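Local structure of putative cell surface protein (Streptococcus pyogenes, 4OFQ) at residues A[45-50]-A[62-67]; A[94-99]-A[136-141]. The protein probably serves as a cell-surface adhesin of the antigen I/II family, of which this is the C-terminal, calcium-binding beta-sandwich region. All coordinates share one frame; numbering follows the deposited sequence.

Interaction 1 of 2, residues A[45-50]-A[62-67]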
# COMPACT_ATOMS: atom_id res chain seq x y z
N GLN A 45 -8.88 -14.52 16.88
CA GLN A 45 -9.18 -15.94 17.01
C GLN A 45 -10.22 -16.03 18.11
O GLN A 45 -9.93 -15.76 19.28
CB GLN A 45 -7.89 -16.69 17.37
CG GLN A 45 -7.99 -18.22 17.55
CD GLN A 45 -6.60 -18.86 17.62
OE1 GLN A 45 -5.61 -18.19 17.94
NE2 GLN A 45 -6.51 -20.16 17.31
N ASP A 46 -11.45 -16.40 17.74
CA ASP A 46 -12.63 -16.21 18.57
C ASP A 46 -12.93 -17.44 19.43
O ASP A 46 -13.33 -18.48 18.91
CB ASP A 46 -13.82 -15.90 17.66
CG ASP A 46 -15.13 -15.68 18.41
OD1 ASP A 46 -15.14 -15.57 19.65
OD2 ASP A 46 -16.17 -15.61 17.72
N PHE A 47 -12.78 -17.32 20.74
CA PHE A 47 -13.01 -18.44 21.64
C PHE A 47 -14.18 -18.19 22.56
O PHE A 47 -14.52 -19.04 23.39
CB PHE A 47 -11.77 -18.73 22.48
CG PHE A 47 -10.63 -19.33 21.70
CD1 PHE A 47 -10.88 -20.16 20.63
CD2 PHE A 47 -9.32 -19.07 22.06
CE1 PHE A 47 -9.82 -20.73 19.90
CE2 PHE A 47 -8.26 -19.64 21.36
CZ PHE A 47 -8.51 -20.46 20.28
N ASP A 48 -14.80 -17.03 22.43
CA ASP A 48 -15.87 -16.62 23.32
C ASP A 48 -16.94 -17.70 23.57
O ASP A 48 -17.33 -17.92 24.72
CB ASP A 48 -16.52 -15.33 22.80
CG ASP A 48 -17.58 -14.81 23.74
OD1 ASP A 48 -17.22 -14.30 24.82
OD2 ASP A 48 -18.77 -14.90 23.39
N GLN A 49 -17.39 -18.36 22.51
CA GLN A 49 -18.47 -19.35 22.63
C GLN A 49 -18.08 -20.55 23.50
O GLN A 49 -18.95 -21.23 24.06
CB GLN A 49 -18.89 -19.86 21.25
CG GLN A 49 -19.87 -18.96 20.53
CD GLN A 49 -21.18 -18.79 21.27
OE1 GLN A 49 -21.96 -19.73 21.40
NE2 GLN A 49 -21.43 -17.58 21.76
N TYR A 50 -16.78 -20.83 23.59
CA TYR A 50 -16.30 -22.02 24.29
C TYR A 50 -16.21 -21.86 25.80
O TYR A 50 -15.99 -22.84 26.51
CB TYR A 50 -14.92 -22.42 23.75
CG TYR A 50 -14.92 -22.69 22.27
CD1 TYR A 50 -15.87 -23.53 21.70
CD2 TYR A 50 -13.99 -22.08 21.43
CE1 TYR A 50 -15.88 -23.78 20.33
CE2 TYR A 50 -13.99 -22.32 20.06
CZ TYR A 50 -14.94 -23.18 19.53
OH TYR A 50 -14.95 -23.43 18.18
N LYS A 62 -7.54 -32.65 18.75
CA LYS A 62 -7.51 -32.15 17.38
C LYS A 62 -6.97 -30.72 17.32
O LYS A 62 -6.61 -30.22 16.26
CB LYS A 62 -8.88 -32.25 16.73
CG LYS A 62 -9.37 -33.68 16.58
CD LYS A 62 -10.70 -33.74 15.83
CE LYS A 62 -11.23 -35.16 15.78
NZ LYS A 62 -12.43 -35.27 14.89
N GLY A 63 -6.93 -30.06 18.48
CA GLY A 63 -6.14 -28.85 18.65
C GLY A 63 -6.79 -27.58 18.15
O GLY A 63 -8.00 -27.52 17.90
N PHE A 64 -5.97 -26.55 18.01
CA PHE A 64 -6.47 -25.23 17.67
C PHE A 64 -5.53 -24.60 16.68
O PHE A 64 -4.34 -24.40 16.96
CB PHE A 64 -6.61 -24.40 18.94
CG PHE A 64 -7.39 -25.10 20.00
CD1 PHE A 64 -8.77 -25.10 19.97
CD2 PHE A 64 -6.75 -25.85 20.98
CE1 PHE A 64 -9.51 -25.79 20.92
CE2 PHE A 64 -7.48 -26.53 21.94
CZ PHE A 64 -8.86 -26.50 21.91
N ILE A 65 -6.05 -24.35 15.48
CA ILE A 65 -5.26 -23.86 14.37
C ILE A 65 -5.83 -22.52 13.92
O ILE A 65 -7.06 -22.36 13.89
CB ILE A 65 -5.32 -24.84 13.17
CG1 ILE A 65 -4.62 -26.16 13.55
CG2 ILE A 65 -4.68 -24.20 11.91
CD1 ILE A 65 -4.85 -27.27 12.56
N TYR A 66 -4.95 -21.56 13.64
CA TYR A 66 -5.38 -20.29 13.05
C TYR A 66 -4.63 -20.12 11.74
O TYR A 66 -3.44 -20.41 11.69
CB TYR A 66 -5.09 -19.12 14.00
CG TYR A 66 -5.92 -17.88 13.67
CD1 TYR A 66 -7.29 -17.87 13.90
CD2 TYR A 66 -5.33 -16.73 13.13
CE1 TYR A 66 -8.07 -16.75 13.60
CE2 TYR A 66 -6.10 -15.60 12.83
CZ TYR A 66 -7.47 -15.62 13.07
OH TYR A 66 -8.27 -14.52 12.79
N VAL A 67 -5.31 -19.66 10.70
CA VAL A 67 -4.71 -19.57 9.37
C VAL A 67 -4.83 -18.15 8.87
O VAL A 67 -5.89 -17.53 9.01
CB VAL A 67 -5.41 -20.53 8.35
CG1 VAL A 67 -5.02 -20.20 6.91
CG2 VAL A 67 -5.06 -21.99 8.64
O HOH W 1 -3.75 -21.61 17.05
O HOH W 2 -8.19 -22.09 16.48
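Gln-45 and Tyr-66 mark the nearest approach of the two backbones, 7.0 Å between their CA atoms. Segment 45-50 leaves the end of strand 38-45 and winds into a 3-10 turn at 48-50, where Tyr-50 N bonds to Phe-47 O. Segment 62-67 passes Gly-63, with its positive phi, and enters strand 64-70. The Gln-45 side chain is extended, with CG anti to the backbone N (chi1 -180°), and runs alongside Tyr-66 in the opposite direction. Its CB lies 3.7 Å from Tyr-66 CD1, and its NE2 lies 3.7 Å from Tyr-66 CB. The amide and ring planes are 39° apart. Gln-45 NE2 gives hydrogen bonds to two waters. One, 3.1 Å from Gln-45 NE2, hands the link on to Phe-64 O. The other, 2.7 Å from Gln-45 NE2, can do the same to Ile-65 O, though it has other acceptors in reach. Gln-45 OE1 bonds to Tyr-151 OH, so both ends of this buried amide are held. Phe-47 CE1 meets Phe-64 CD1 more loosely, at 4.5 Å. The contact packs the end of strand 38-45, in the antiparallel sheet, and the loop after it against strand 64-70, an inner strand of the mixed sheet between 164-174 and 127-132. Tyr-66 stacks on Tyr-151 of strand 149-157, and helix 135-143 packs against Phe-47 and Phe-64.

Interaction 2 of 2, residues A[94-99]-A[136-141]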
# COMPACT_ATOMS: atom_id res chain seq x y z
N THR A 94 2.95 -16.34 21.72
CA THR A 94 3.75 -16.68 20.55
C THR A 94 4.52 -18.00 20.72
O THR A 94 4.63 -18.78 19.78
CB THR A 94 4.73 -15.55 20.15
OG1 THR A 94 5.56 -15.21 21.26
CG2 THR A 94 3.97 -14.32 19.70
N ASN A 95 5.05 -18.25 21.91
CA ASN A 95 5.86 -19.45 22.13
C ASN A 95 5.01 -20.70 22.35
O ASN A 95 5.55 -21.80 22.50
CB ASN A 95 6.83 -19.25 23.29
CG ASN A 95 7.82 -18.12 23.03
OD1 ASN A 95 8.35 -17.52 23.96
ND2 ASN A 95 8.07 -17.83 21.75
N LEU A 96 3.69 -20.53 22.37
CA LEU A 96 2.78 -21.66 22.57
C LEU A 96 2.24 -22.18 21.25
O LEU A 96 1.48 -23.16 21.23
CB LEU A 96 1.59 -21.24 23.44
CG LEU A 96 1.95 -20.60 24.78
CD1 LEU A 96 0.68 -20.33 25.57
CD2 LEU A 96 2.92 -21.47 25.57
N LEU A 97 2.63 -21.52 20.16
CA LEU A 97 2.10 -21.81 18.83
C LEU A 97 3.21 -22.11 17.84
O LEU A 97 4.20 -21.36 17.76
CB LEU A 97 1.32 -20.60 18.29
CG LEU A 97 0.16 -20.07 19.14
CD1 LEU A 97 -0.27 -18.71 18.60
CD2 LEU A 97 -1.00 -21.05 19.10
N GLU A 98 3.03 -23.17 17.05
CA GLU A 98 3.91 -23.43 15.93
C GLU A 98 3.54 -22.45 14.84
O GLU A 98 2.37 -22.38 14.45
CB GLU A 98 3.70 -24.84 15.39
CG GLU A 98 3.93 -25.95 16.40
CD GLU A 98 4.04 -27.31 15.75
OE1 GLU A 98 3.57 -27.45 14.60
OE2 GLU A 98 4.60 -28.23 16.39
N MET A 99 4.51 -21.69 14.35
CA MET A 99 4.26 -20.81 13.22
C MET A 99 4.80 -21.47 11.95
O MET A 99 6.01 -21.69 11.83
CB MET A 99 4.93 -19.45 13.41
CG MET A 99 4.69 -18.51 12.23
SD MET A 99 5.30 -16.83 12.47
CE MET A 99 4.70 -16.41 14.09
N ALA A 136 -4.13 -29.60 25.00
CA ALA A 136 -4.78 -29.67 26.30
C ALA A 136 -4.46 -28.44 27.16
O ALA A 136 -5.33 -27.87 27.79
CB ALA A 136 -4.39 -30.94 27.02
N ALA A 137 -3.19 -28.03 27.18
CA ALA A 137 -2.80 -26.88 27.98
C ALA A 137 -3.42 -25.58 27.45
O ALA A 137 -3.87 -24.73 28.22
CB ALA A 137 -1.28 -26.75 28.05
N PHE A 138 -3.41 -25.45 26.13
CA PHE A 138 -3.92 -24.26 25.46
C PHE A 138 -5.43 -24.16 25.64
O PHE A 138 -5.99 -23.07 25.82
CB PHE A 138 -3.53 -24.31 23.98
CG PHE A 138 -3.70 -23.00 23.25
CD1 PHE A 138 -2.71 -22.03 23.30
CD2 PHE A 138 -4.84 -22.77 22.50
CE1 PHE A 138 -2.87 -20.82 22.62
CE2 PHE A 138 -5.00 -21.57 21.82
CZ PHE A 138 -4.03 -20.61 21.87
N TYR A 139 -6.09 -25.32 25.62
CA TYR A 139 -7.53 -25.38 25.82
C TYR A 139 -7.89 -24.90 27.23
O TYR A 139 -8.80 -24.09 27.41
CB TYR A 139 -8.03 -26.82 25.62
CG TYR A 139 -9.47 -26.96 26.01
CD1 TYR A 139 -10.47 -26.36 25.25
CD2 TYR A 139 -9.84 -27.68 27.15
CE1 TYR A 139 -11.80 -26.47 25.61
CE2 TYR A 139 -11.18 -27.80 27.51
CZ TYR A 139 -12.15 -27.18 26.74
OH TYR A 139 -13.48 -27.29 27.08
N LYS A 140 -7.17 -25.40 28.22
CA LYS A 140 -7.45 -25.06 29.60
C LYS A 140 -7.16 -23.58 29.90
O LYS A 140 -7.93 -22.91 30.58
CB LYS A 140 -6.64 -25.98 30.52
CG LYS A 140 -6.88 -25.81 32.01
CD LYS A 140 -6.06 -26.84 32.78
CE LYS A 140 -6.44 -26.86 34.25
NZ LYS A 140 -5.55 -27.80 35.00
N ALA A 141 -6.06 -23.08 29.35
CA ALA A 141 -5.62 -21.72 29.64
C ALA A 141 -6.43 -20.64 28.92
O ALA A 141 -6.71 -19.58 29.51
CB ALA A 141 -4.13 -21.55 29.33
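Phe-138 holds CG anti to its own backbone N (chi1 -166°), which carries the ring from helix 135-143 toward Leu-96 and Leu-97. Leu-97 has the other setting, with CG anti to the carbonyl carbon (chi1 -57°). From there its CD2 branch extends to the far end of the phenylalanine ring. The two side chains cross obliquely. Leu-97 CD2 lies 4.0 Å from Phe-138 CE1 and 4.1 Å from Phe-138 CZ, so one methyl sits by two neighbouring ring carbons. Leu-96 adds a looser touch nearer the root of the ring, its CB 4.4 Å from Phe-138 CD1. Leu-96 is aimed at the helix from its first carbon, whereas Leu-97 touches the ring with its terminal methyl. The interaction between the segments is apolar, and the buried surface is small, 114 Å² over both sides. Leu-96 and Phe-138 are the closest backbone pair, with their CA atoms 7.7 Å apart, so side chains span the gap. Leu-96 ends the 3-10 turn 94-96, and Leu-97 begins the strand. A weak bond from Leu-97 N to Thr-94 O, 3.4 Å long, links the two parts. The contact sets helix 135-143 against the point where the 3-10 turn passes into strand 97-102. That strand is the outermost on its side of the mixed sheet and pairs with strand 127-132, whose Ala-132 also touches Phe-138. Ile-85 of strand 80-87 packs against Leu-97, while Tyr-142 and Val-143 of helix 135-143 lie beside Phe-138.

How the interactions relate
Interaction 1 comes first along the chain and closes before interaction 2 opens. Their centres are about 11 Å apart. Both belong to the C2 terminal domain of the antigen I/II family and reach one mixed beta-sheet, which holds strands 64-70 and 97-102 with strand 127-132 between them. Aromatic rings join the two contacts directly. Phe-47 CE2 is 3.8 Å from Phe-138 CE2, and Phe-64 CZ is 3.7 Å from Tyr-139 CD1. Helix 135-143 therefore packs against residues of both contacts. Together these aromatic touches connect the loop after strand 38-45, helix 135-143 and the mixed beta-sheet. Both contacts lie on the same side of the chain's centre.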